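Local coordinates for ApeI dehydratase-like domain-containing protein (Pectobacterium atrosepticum, PDB 3ESI), which is of unknown function but belongs to the ApeI-like hotdog-fold family, and so may act as a dehydratase on acyl thioester substrates, at residues M1-H9 against E21-W32; Q76-L86 against Y101-A112. All blocks are in the same frame, centred on the assembly; numbering follows the deposited sequence.

Contact 1. Residues M1-H9 against E21-W32; sequences MLPVELVRH and ELMLQVDPDLFW
A classic beta bulge marks the antiparallel hairpin of strands 4-8 and 17-25, with L6 and V7 both facing M23. L6 N donates to M23 O at 2.7 Å, V7 N reaches the same oxygen only weakly, and M23 N bonds back to V7 O (2.9 Å). Regular pairing flanks the bulge, V4 and Q25 exchanging two backbone bonds and H9 N binding E21 O. The side chain of L6 leans across the partner strand, its CD1 3.5 Å from M23 CG and its CD2 4.0 Å from Q25 CB. On the other face of the sheet P3 CB runs alongside L24 CB at 4.1 Å, and P3 also packs on W51 of helix 45-59.

Two indoles hold the chain start. W32 NE1 gives M1 O a nearly straight bond (3.0 Å, 169°) in the ring plane, on a carbonyl lone pair; W51 NE1 binds the same oxygen. Bends at chi2 (-57°) and chi3 (-87°) fold M1 back, placing SD above the W32 plane, offset toward its rim, 3.9 Å from NE1, and at the edge of the F31 ring. These Met-aromatic contacts close a bulged hairpin whose strand 4-8 is outermost in this chain's hotdog sheet.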
loop_
_atom_site.group_PDB
_atom_site.type_symbol
_atom_site.label_atom_id
_atom_site.label_comp_id
_atom_site.label_asym_id
_atom_site.label_seq_id
_atom_site.Cartn_x
_atom_site.Cartn_y
_atom_site.Cartn_z
ATOM N N MET A 1 4.821 -3.024 -17.465
ATOM C CA MET A 1 4.574 -1.650 -16.889
ATOM C C MET A 1 3.556 -0.764 -17.617
ATOM O O MET A 1 2.774 -0.056 -16.968
ATOM C CB MET A 1 5.901 -0.884 -16.735
ATOM C CG MET A 1 6.823 -1.455 -15.658
ATOM S SD MET A 1 6.076 -1.542 -14.007
ATOM C CE MET A 1 6.485 0.122 -13.454
ATOM N N LEU A 2 3.552 -0.783 -18.947
ATOM C CA LEU A 2 2.596 0.037 -19.688
ATOM C C LEU A 2 1.352 -0.734 -20.090
ATOM O O LEU A 2 1.349 -1.959 -20.119
ATOM C CB LEU A 2 3.239 0.627 -20.944
ATOM C CG LEU A 2 4.190 1.809 -20.726
ATOM C CD1 LEU A 2 4.655 2.320 -22.076
ATOM C CD2 LEU A 2 3.485 2.914 -19.974
ATOM N N PRO A 3 0.268 -0.018 -20.411
ATOM C CA PRO A 3 -0.967 -0.688 -20.812
ATOM C C PRO A 3 -0.916 -1.074 -22.288
ATOM O O PRO A 3 -0.093 -0.557 -23.042
ATOM C CB PRO A 3 -2.022 0.381 -20.556
ATOM C CG PRO A 3 -1.297 1.638 -20.974
ATOM C CD PRO A 3 0.101 1.449 -20.400
ATOM N N VAL A 4 -1.789 -1.988 -22.701
ATOM C CA VAL A 4 -1.854 -2.357 -24.107
ATOM C C VAL A 4 -2.739 -1.294 -24.778
ATOM O O VAL A 4 -3.838 -1.001 -24.303
ATOM C CB VAL A 4 -2.460 -3.774 -24.296
ATOM C CG1 VAL A 4 -2.916 -3.957 -25.728
ATOM C CG2 VAL A 4 -1.413 -4.839 -23.958
ATOM N N GLU A 5 -2.245 -0.698 -25.859
ATOM C CA GLU A 5 -2.988 0.342 -26.579
ATOM C C GLU A 5 -3.938 -0.295 -27.593
ATOM O O GLU A 5 -3.510 -0.864 -28.585
ATOM C CB GLU A 5 -2.003 1.283 -27.292
ATOM C CG GLU A 5 -2.538 2.687 -27.570
ATOM C CD GLU A 5 -1.495 3.603 -28.213
ATOM O OE1 GLU A 5 -0.345 3.615 -27.729
ATOM O OE2 GLU A 5 -1.825 4.316 -29.195
ATOM N N LEU A 6 -5.232 -0.208 -27.331
ATOM C CA LEU A 6 -6.225 -0.797 -28.223
ATOM C C LEU A 6 -6.457 0.085 -29.434
ATOM O O LEU A 6 -6.304 -0.361 -30.570
ATOM C CB LEU A 6 -7.542 -1.013 -27.470
ATOM C CG LEU A 6 -7.302 -1.889 -26.241
ATOM C CD1 LEU A 6 -8.597 -2.157 -25.493
ATOM C CD2 LEU A 6 -6.664 -3.196 -26.700
ATOM N N VAL A 7 -6.826 1.338 -29.182
ATOM C CA VAL A 7 -7.084 2.301 -30.239
ATOM C C VAL A 7 -6.610 3.664 -29.777
ATOM O O VAL A 7 -6.677 3.972 -28.591
ATOM C CB VAL A 7 -8.595 2.423 -30.538
ATOM C CG1 VAL A 7 -8.825 3.399 -31.679
ATOM C CG2 VAL A 7 -9.183 1.059 -30.854
ATOM N N ARG A 8 -6.118 4.466 -30.717
ATOM C CA ARG A 8 -5.679 5.830 -30.433
ATOM C C ARG A 8 -6.382 6.731 -31.430
ATOM O O ARG A 8 -6.054 6.733 -32.615
ATOM C CB ARG A 8 -4.170 6.016 -30.611
ATOM C CG ARG A 8 -3.743 7.483 -30.403
ATOM C CD ARG A 8 -2.276 7.753 -30.725
ATOM N NE ARG A 8 -1.373 7.012 -29.852
ATOM C CZ ARG A 8 -0.043 7.084 -29.894
ATOM N NH1 ARG A 8 0.558 7.873 -30.766
ATOM N NH2 ARG A 8 0.685 6.355 -29.057
ATOM N N HIS A 9 -7.354 7.494 -30.964
ATOM C CA HIS A 9 -8.042 8.376 -31.875
ATOM C C HIS A 9 -7.135 9.519 -32.293
ATOM O O HIS A 9 -6.065 9.717 -31.711
ATOM C CB HIS A 9 -9.330 8.865 -31.228
ATOM C CG HIS A 9 -10.378 7.800 -31.141
ATOM N ND1 HIS A 9 -11.516 7.925 -30.373
ATOM C CD2 HIS A 9 -10.466 6.590 -31.745
ATOM C CE1 HIS A 9 -12.258 6.839 -30.509
ATOM N NE2 HIS A 9 -11.643 6.014 -31.335
ATOM N N GLU A 21 -8.116 10.496 -27.364
ATOM C CA GLU A 21 -8.840 9.471 -26.651
ATOM C C GLU A 21 -8.193 8.138 -26.936
ATOM O O GLU A 21 -7.956 7.795 -28.093
ATOM C CB GLU A 21 -10.293 9.438 -27.102
ATOM C CG GLU A 21 -11.118 8.430 -26.338
ATOM C CD GLU A 21 -12.589 8.527 -26.659
ATOM O OE1 GLU A 21 -13.072 9.667 -26.857
ATOM O OE2 GLU A 21 -13.262 7.476 -26.693
ATOM N N LEU A 22 -7.883 7.394 -25.886
ATOM C CA LEU A 22 -7.277 6.090 -26.072
ATOM C C LEU A 22 -8.118 5.004 -25.450
ATOM O O LEU A 22 -8.842 5.238 -24.486
ATOM C CB LEU A 22 -5.884 6.030 -25.447
ATOM C CG LEU A 22 -4.766 6.805 -26.134
ATOM C CD1 LEU A 22 -4.994 8.297 -25.974
ATOM C CD2 LEU A 22 -3.445 6.411 -25.515
ATOM N N MET A 23 -8.049 3.815 -26.028
ATOM C CA MET A 23 -8.750 2.677 -25.457
ATOM C C MET A 23 -7.551 1.856 -25.021
ATOM O O MET A 23 -6.668 1.569 -25.829
ATOM C CB MET A 23 -9.583 1.936 -26.507
ATOM C CG MET A 23 -10.457 0.831 -25.917
ATOM S SD MET A 23 -11.683 0.136 -27.067
ATOM C CE MET A 23 -13.023 1.420 -26.890
ATOM N N LEU A 24 -7.495 1.523 -23.738
ATOM C CA LEU A 24 -6.361 0.769 -23.200
ATOM C C LEU A 24 -6.806 -0.509 -22.496
ATOM O O LEU A 24 -7.929 -0.610 -21.987
ATOM C CB LEU A 24 -5.578 1.641 -22.204
ATOM C CG LEU A 24 -5.336 3.092 -22.619
ATOM C CD1 LEU A 24 -4.750 3.865 -21.457
ATOM C CD2 LEU A 24 -4.422 3.148 -23.804
ATOM N N GLN A 25 -5.923 -1.494 -22.479
ATOM C CA GLN A 25 -6.238 -2.747 -21.819
ATOM C C GLN A 25 -5.247 -2.917 -20.687
ATOM O O GLN A 25 -4.028 -2.805 -20.894
ATOM C CB GLN A 25 -6.139 -3.915 -22.808
ATOM C CG GLN A 25 -6.371 -5.303 -22.204
ATOM C CD GLN A 25 -7.813 -5.551 -21.751
ATOM O OE1 GLN A 25 -8.750 -4.850 -22.166
ATOM N NE2 GLN A 25 -8.000 -6.576 -20.907
ATOM N N VAL A 26 -5.777 -3.151 -19.491
ATOM C CA VAL A 26 -4.949 -3.346 -18.314
ATOM C C VAL A 26 -4.551 -4.815 -18.260
ATOM O O VAL A 26 -5.303 -5.668 -17.801
ATOM C CB VAL A 26 -5.711 -2.961 -17.041
ATOM C CG1 VAL A 26 -4.868 -3.267 -15.813
ATOM C CG2 VAL A 26 -6.074 -1.497 -17.103
ATOM N N ASP A 27 -3.348 -5.089 -18.738
ATOM C CA ASP A 27 -2.800 -6.431 -18.805
ATOM C C ASP A 27 -2.553 -7.099 -17.448
ATOM O O ASP A 27 -1.785 -6.598 -16.631
ATOM C CB ASP A 27 -1.494 -6.375 -19.582
ATOM C CG ASP A 27 -1.077 -7.717 -20.109
ATOM O OD1 ASP A 27 0.054 -7.806 -20.634
ATOM O OD2 ASP A 27 -1.875 -8.673 -20.013
ATOM N N PRO A 28 -3.192 -8.256 -17.206
ATOM C CA PRO A 28 -3.068 -9.033 -15.966
ATOM C C PRO A 28 -1.627 -9.393 -15.634
ATOM O O PRO A 28 -1.326 -9.744 -14.507
ATOM C CB PRO A 28 -3.886 -10.290 -16.259
ATOM C CG PRO A 28 -4.936 -9.796 -17.218
ATOM C CD PRO A 28 -4.126 -8.913 -18.139
ATOM N N ASP A 29 -0.740 -9.319 -16.619
ATOM C CA ASP A 29 0.660 -9.662 -16.399
ATOM C C ASP A 29 1.569 -8.496 -16.040
ATOM O O ASP A 29 2.787 -8.662 -15.975
ATOM C CB ASP A 29 1.232 -10.379 -17.626
ATOM C CG ASP A 29 0.492 -11.675 -17.941
ATOM O OD1 ASP A 29 0.257 -12.467 -16.997
ATOM O OD2 ASP A 29 0.152 -11.899 -19.128
ATOM N N LEU A 30 0.990 -7.324 -15.807
ATOM C CA LEU A 30 1.777 -6.151 -15.439
ATOM C C LEU A 30 2.366 -6.323 -14.041
ATOM O O LEU A 30 1.717 -6.864 -13.142
ATOM C CB LEU A 30 0.901 -4.898 -15.474
ATOM C CG LEU A 30 0.225 -4.635 -16.817
ATOM C CD1 LEU A 30 -0.825 -3.558 -16.640
ATOM C CD2 LEU A 30 1.253 -4.253 -17.872
ATOM N N PHE A 31 3.592 -5.852 -13.856
ATOM C CA PHE A 31 4.261 -5.967 -12.561
ATOM C C PHE A 31 3.419 -5.371 -11.436
ATOM O O PHE A 31 3.573 -5.736 -10.264
ATOM C CB PHE A 31 5.640 -5.294 -12.609
ATOM C CG PHE A 31 6.635 -6.019 -13.470
ATOM C CD1 PHE A 31 6.794 -7.398 -13.356
ATOM C CD2 PHE A 31 7.417 -5.329 -14.385
ATOM C CE1 PHE A 31 7.724 -8.090 -14.145
ATOM C CE2 PHE A 31 8.348 -6.006 -15.179
ATOM C CZ PHE A 31 8.501 -7.395 -15.057
ATOM N N TRP A 32 2.527 -4.458 -11.806
ATOM C CA TRP A 32 1.637 -3.805 -10.851
ATOM C C TRP A 32 0.753 -4.815 -10.127
ATOM O O TRP A 32 0.242 -4.538 -9.042
ATOM C CB TRP A 32 0.723 -2.806 -11.574
ATOM C CG TRP A 32 1.455 -1.759 -12.368
ATOM C CD1 TRP A 32 1.589 -1.698 -13.728
ATOM C CD2 TRP A 32 2.153 -0.624 -11.845
ATOM N NE1 TRP A 32 2.326 -0.592 -14.080
ATOM C CE2 TRP A 32 2.686 0.082 -12.944
ATOM C CE3 TRP A 32 2.376 -0.132 -10.552
ATOM C CZ2 TRP A 32 3.432 1.254 -12.788
ATOM C CZ3 TRP A 32 3.111 1.030 -10.400
ATOM C CH2 TRP A 32 3.632 1.709 -11.515
#

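Contact 2. Residues Q76-L86 against Y101-A112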
loop_
_atom_site.group_PDB
_atom_site.type_symbol
_atom_site.label_atom_id
_atom_site.label_comp_id
_atom_site.label_asym_id
_atom_site.label_seq_id
_atom_site.Cartn_x
_atom_site.Cartn_y
_atom_site.Cartn_z
ATOM N N GLN A 76 -13.212 4.738 -8.716
ATOM C CA GLN A 76 -13.391 3.304 -8.852
ATOM C C GLN A 76 -12.057 2.625 -9.098
ATOM O O GLN A 76 -11.258 3.087 -9.912
ATOM C CB GLN A 76 -14.335 3.004 -10.020
ATOM C CG GLN A 76 -15.252 1.827 -9.783
ATOM C CD GLN A 76 -16.421 2.183 -8.873
ATOM O OE1 GLN A 76 -16.899 1.348 -8.098
ATOM N NE2 GLN A 76 -16.897 3.421 -8.974
ATOM N N PRO A 77 -11.790 1.521 -8.390
ATOM C CA PRO A 77 -10.523 0.812 -8.583
ATOM C C PRO A 77 -10.493 0.166 -9.967
ATOM O O PRO A 77 -11.532 -0.220 -10.507
ATOM C CB PRO A 77 -10.535 -0.230 -7.469
ATOM C CG PRO A 77 -11.396 0.399 -6.417
ATOM C CD PRO A 77 -12.517 0.978 -7.234
ATOM N N ILE A 78 -9.300 0.063 -10.535
ATOM C CA ILE A 78 -9.115 -0.530 -11.845
ATOM C C ILE A 78 -8.457 -1.891 -11.636
ATOM O O ILE A 78 -7.322 -1.976 -11.182
ATOM C CB ILE A 78 -8.220 0.372 -12.707
ATOM C CG1 ILE A 78 -8.907 1.731 -12.894
ATOM C CG2 ILE A 78 -7.944 -0.286 -14.044
ATOM C CD1 ILE A 78 -8.117 2.755 -13.678
ATOM N N LEU A 79 -9.182 -2.958 -11.956
ATOM C CA LEU A 79 -8.669 -4.310 -11.771
ATOM C C LEU A 79 -7.928 -4.834 -12.992
ATOM O O LEU A 79 -8.054 -4.305 -14.089
ATOM C CB LEU A 79 -9.815 -5.269 -11.438
ATOM C CG LEU A 79 -10.787 -4.823 -10.346
ATOM C CD1 LEU A 79 -11.724 -5.981 -10.008
ATOM C CD2 LEU A 79 -10.018 -4.373 -9.113
ATOM N N PRO A 80 -7.140 -5.897 -12.808
ATOM C CA PRO A 80 -6.382 -6.503 -13.900
ATOM C C PRO A 80 -7.352 -7.045 -14.951
ATOM O O PRO A 80 -8.381 -7.629 -14.604
ATOM C CB PRO A 80 -5.618 -7.627 -13.206
ATOM C CG PRO A 80 -5.446 -7.123 -11.822
ATOM C CD PRO A 80 -6.805 -6.530 -11.523
ATOM N N GLY A 81 -7.031 -6.848 -16.228
ATOM C CA GLY A 81 -7.892 -7.336 -17.298
ATOM C C GLY A 81 -9.015 -6.409 -17.745
ATOM O O GLY A 81 -9.826 -6.804 -18.573
ATOM N N LYS A 82 -9.075 -5.182 -17.223
ATOM C CA LYS A 82 -10.141 -4.251 -17.607
ATOM C C LYS A 82 -9.804 -3.430 -18.831
ATOM O O LYS A 82 -8.636 -3.196 -19.134
ATOM C CB LYS A 82 -10.466 -3.290 -16.464
ATOM C CG LYS A 82 -11.083 -3.948 -15.254
ATOM C CD LYS A 82 -12.373 -4.650 -15.609
ATOM C CE LYS A 82 -12.951 -5.375 -14.403
ATOM N NZ LYS A 82 -14.209 -6.080 -14.745
ATOM N N THR A 83 -10.844 -2.995 -19.534
ATOM C CA THR A 83 -10.679 -2.162 -20.727
ATOM C C THR A 83 -11.005 -0.736 -20.297
ATOM O O THR A 83 -12.027 -0.494 -19.649
ATOM C CB THR A 83 -11.622 -2.623 -21.858
ATOM O OG1 THR A 83 -11.280 -3.965 -22.223
ATOM C CG2 THR A 83 -11.487 -1.729 -23.083
ATOM N N LEU A 84 -10.129 0.202 -20.643
ATOM C CA LEU A 84 -10.311 1.595 -20.238
ATOM C C LEU A 84 -10.316 2.615 -21.361
ATOM O O LEU A 84 -9.633 2.456 -22.375
ATOM C CB LEU A 84 -9.198 2.019 -19.272
ATOM C CG LEU A 84 -8.844 1.200 -18.030
ATOM C CD1 LEU A 84 -7.613 1.826 -17.342
ATOM C CD2 LEU A 84 -10.039 1.160 -17.079
ATOM N N ARG A 85 -11.088 3.674 -21.164
ATOM C CA ARG A 85 -11.098 4.778 -22.106
ATOM C C ARG A 85 -10.319 5.876 -21.356
ATOM O O ARG A 85 -10.588 6.159 -20.188
ATOM C CB ARG A 85 -12.524 5.272 -22.406
ATOM C CG ARG A 85 -12.564 6.288 -23.553
ATOM C CD ARG A 85 -13.815 7.167 -23.534
ATOM N NE ARG A 85 -15.068 6.414 -23.567
ATOM C CZ ARG A 85 -15.467 5.631 -24.572
ATOM N NH1 ARG A 85 -14.717 5.474 -25.660
ATOM N NH2 ARG A 85 -16.630 4.998 -24.486
ATOM N N LEU A 86 -9.331 6.459 -22.015
ATOM C CA LEU A 86 -8.542 7.519 -21.425
ATOM C C LEU A 86 -8.710 8.776 -22.267
ATOM O O LEU A 86 -8.379 8.784 -23.452
ATOM C CB LEU A 86 -7.058 7.137 -21.390
ATOM C CG LEU A 86 -6.158 8.298 -20.934
ATOM C CD1 LEU A 86 -6.532 8.673 -19.510
ATOM C CD2 LEU A 86 -4.672 7.921 -21.002
ATOM N N TYR A 101 -10.278 8.663 -16.712
ATOM C CA TYR A 101 -10.237 7.222 -16.950
ATOM C C TYR A 101 -11.618 6.642 -16.720
ATOM O O TYR A 101 -12.248 6.924 -15.703
ATOM C CB TYR A 101 -9.288 6.517 -15.968
ATOM C CG TYR A 101 -7.815 6.539 -16.308
ATOM C CD1 TYR A 101 -7.273 5.648 -17.235
ATOM C CD2 TYR A 101 -6.948 7.418 -15.656
ATOM C CE1 TYR A 101 -5.906 5.628 -17.495
ATOM C CE2 TYR A 101 -5.583 7.406 -15.909
ATOM C CZ TYR A 101 -5.070 6.512 -16.824
ATOM O OH TYR A 101 -3.715 6.499 -17.050
ATOM N N SER A 102 -12.090 5.820 -17.648
ATOM C CA SER A 102 -13.383 5.178 -17.450
ATOM C C SER A 102 -13.284 3.696 -17.822
ATOM O O SER A 102 -12.567 3.315 -18.747
ATOM C CB SER A 102 -14.502 5.901 -18.240
ATOM O OG SER A 102 -14.408 5.722 -19.640
ATOM N N ILE A 103 -13.973 2.865 -17.049
ATOM C CA ILE A 103 -13.985 1.419 -17.254
ATOM C C ILE A 103 -15.169 1.024 -18.121
ATOM O O ILE A 103 -16.309 1.391 -17.814
ATOM C CB ILE A 103 -14.135 0.669 -15.921
ATOM C CG1 ILE A 103 -12.971 1.011 -14.991
ATOM C CG2 ILE A 103 -14.209 -0.825 -16.175
ATOM C CD1 ILE A 103 -13.154 0.501 -13.574
ATOM N N LEU A 104 -14.902 0.282 -19.197
ATOM C CA LEU A 104 -15.973 -0.176 -20.090
ATOM C C LEU A 104 -16.270 -1.638 -19.807
ATOM O O LEU A 104 -15.388 -2.488 -19.938
ATOM C CB LEU A 104 -15.581 -0.039 -21.576
ATOM C CG LEU A 104 -15.326 1.313 -22.270
ATOM C CD1 LEU A 104 -16.022 2.435 -21.513
ATOM C CD2 LEU A 104 -13.842 1.593 -22.356
ATOM N N GLU A 105 -17.504 -1.915 -19.398
ATOM C CA GLU A 105 -17.973 -3.278 -19.116
ATOM C C GLU A 105 -19.421 -3.349 -19.602
ATOM O O GLU A 105 -20.240 -2.493 -19.255
ATOM C CB GLU A 105 -17.948 -3.601 -17.619
ATOM C CG GLU A 105 -16.573 -3.800 -17.006
ATOM C CD GLU A 105 -16.646 -4.243 -15.536
ATOM O OE1 GLU A 105 -17.180 -5.348 -15.267
ATOM O OE2 GLU A 105 -16.174 -3.485 -14.657
ATOM N N GLY A 106 -19.741 -4.370 -20.390
ATOM C CA GLY A 106 -21.090 -4.475 -20.902
ATOM C C GLY A 106 -21.428 -3.174 -21.607
ATOM O O GLY A 106 -20.632 -2.676 -22.407
ATOM N N ASP A 107 -22.595 -2.612 -21.310
ATOM C CA ASP A 107 -23.006 -1.363 -21.938
ATOM C C ASP A 107 -22.704 -0.160 -21.066
ATOM O O ASP A 107 -23.007 0.975 -21.435
ATOM C CB ASP A 107 -24.498 -1.393 -22.262
ATOM C CG ASP A 107 -24.806 -2.241 -23.471
ATOM O OD1 ASP A 107 -24.708 -3.484 -23.373
ATOM O OD2 ASP A 107 -25.134 -1.661 -24.530
ATOM N N THR A 108 -22.088 -0.421 -19.916
ATOM C CA THR A 108 -21.751 0.630 -18.958
ATOM C C THR A 108 -20.360 1.242 -19.148
ATOM O O THR A 108 -19.469 0.657 -19.772
ATOM C CB THR A 108 -21.819 0.103 -17.508
ATOM O OG1 THR A 108 -20.570 -0.515 -17.165
ATOM C CG2 THR A 108 -22.926 -0.933 -17.368
ATOM N N GLU A 109 -20.196 2.433 -18.587
ATOM C CA GLU A 109 -18.943 3.163 -18.627
ATOM C C GLU A 109 -18.897 4.022 -17.373
ATOM O O GLU A 109 -19.538 5.070 -17.314
ATOM C CB GLU A 109 -18.866 4.045 -19.876
ATOM C CG GLU A 109 -17.750 5.078 -19.805
ATOM C CD GLU A 109 -17.404 5.682 -21.154
ATOM O OE1 GLU A 109 -16.618 6.663 -21.184
ATOM O OE2 GLU A 109 -17.909 5.169 -22.182
ATOM N N ARG A 110 -18.160 3.564 -16.365
ATOM C CA ARG A 110 -18.018 4.294 -15.100
ATOM C C ARG A 110 -16.697 5.061 -15.070
ATOM O O ARG A 110 -15.697 4.607 -15.623
ATOM C CB ARG A 110 -18.011 3.334 -13.906
ATOM C CG ARG A 110 -19.219 2.443 -13.747
ATOM C CD ARG A 110 -18.942 1.422 -12.651
ATOM N NE ARG A 110 -17.712 0.671 -12.926
ATOM C CZ ARG A 110 -17.175 -0.234 -12.109
ATOM N NH1 ARG A 110 -17.759 -0.508 -10.949
ATOM N NH2 ARG A 110 -16.060 -0.869 -12.455
ATOM N N THR A 111 -16.688 6.216 -14.418
ATOM C CA THR A 111 -15.453 6.989 -14.302
ATOM C C THR A 111 -14.653 6.312 -13.197
ATOM O O THR A 111 -15.201 5.996 -12.142
ATOM C CB THR A 111 -15.725 8.450 -13.895
ATOM O OG1 THR A 111 -16.614 9.056 -14.842
ATOM C CG2 THR A 111 -14.433 9.241 -13.869
ATOM N N ALA A 112 -13.367 6.069 -13.435
ATOM C CA ALA A 112 -12.542 5.409 -12.431
ATOM C C ALA A 112 -11.700 6.431 -11.683
ATOM O O ALA A 112 -11.481 6.319 -10.470
ATOM C CB ALA A 112 -11.641 4.364 -13.095
#
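R85 and E109 meet in a side-on, two-nitrogen salt bridge: R85 NE binds E109 OE1 at 2.9 Å and R85 NH2 binds OE2 at 2.6 Å. Both oxygens lie near the guanidinium plane, but the carboxylate is turned 36° from it, and each is met on its syn side, though the donors stand about 30° out of the carboxylate plane. OE1 also accepts from S102 OG (2.9 Å), which comes from above the carboxylate plane, on the same face as NE. Three donors thus fix the rotation of the carboxylate and should favour its ionised form. R85 NH1 continues to E21, so the arginine joins two acids.

Around this, R85 and S102 exchange backbone bonds as a hydrogen-bonded pair in the antiparallel hairpin of strands 83-91 and 96-105, a central part of the hotdog sheet. The opposite face, with L84, L86, Y101 and I103, is turned to helix 45-59. L86 sets CD1 over the centre of the Y101 ring, 3.6 Å from its centroid, a CH-pi contact; with chi1 at 173°, its CG is swung to the side of CB away from the backbone N. L84 CD1 reaches Y101 CD1 obliquely, while its CD2 lies against I103 CG1 at 3.6 Å. The tyrosine hydroxyl is bonded to Q48 O of the helix.

Toward the turns, K82 NZ pairs with E105 OE1 (3.1 Å), whereas E105 OE2 lies well out of the R110 guanidinium plane and meets it by charge alone. The Q76 side chain stacks over R110, with CG above one face, while Q76 N binds A112 O at 2.9 Å.

Overall arrangement
Contacts 1 and 2 follow one another along the chain and meet side by side in one sheet, their centres about 12 Å apart, because strands 17-25 and 83-91 are neighbours. Where they join, V26 O receives G81 N at 2.6 Å and Q25 OE1 lies 2.7 Å from T83 OG1, while V26 CG2 packs on L84 CD1 at 3.7 Å. At the far end of 21-25, the salt bridge from E21 to R85 ties the first hairpin to the R85-E109 salt bridge of the second. Helix 45-59 lies against both contacts. Each also faces another chain: F31 meets F66 of the second subunit edge-to-face, and Q76 packs on L79 of the third.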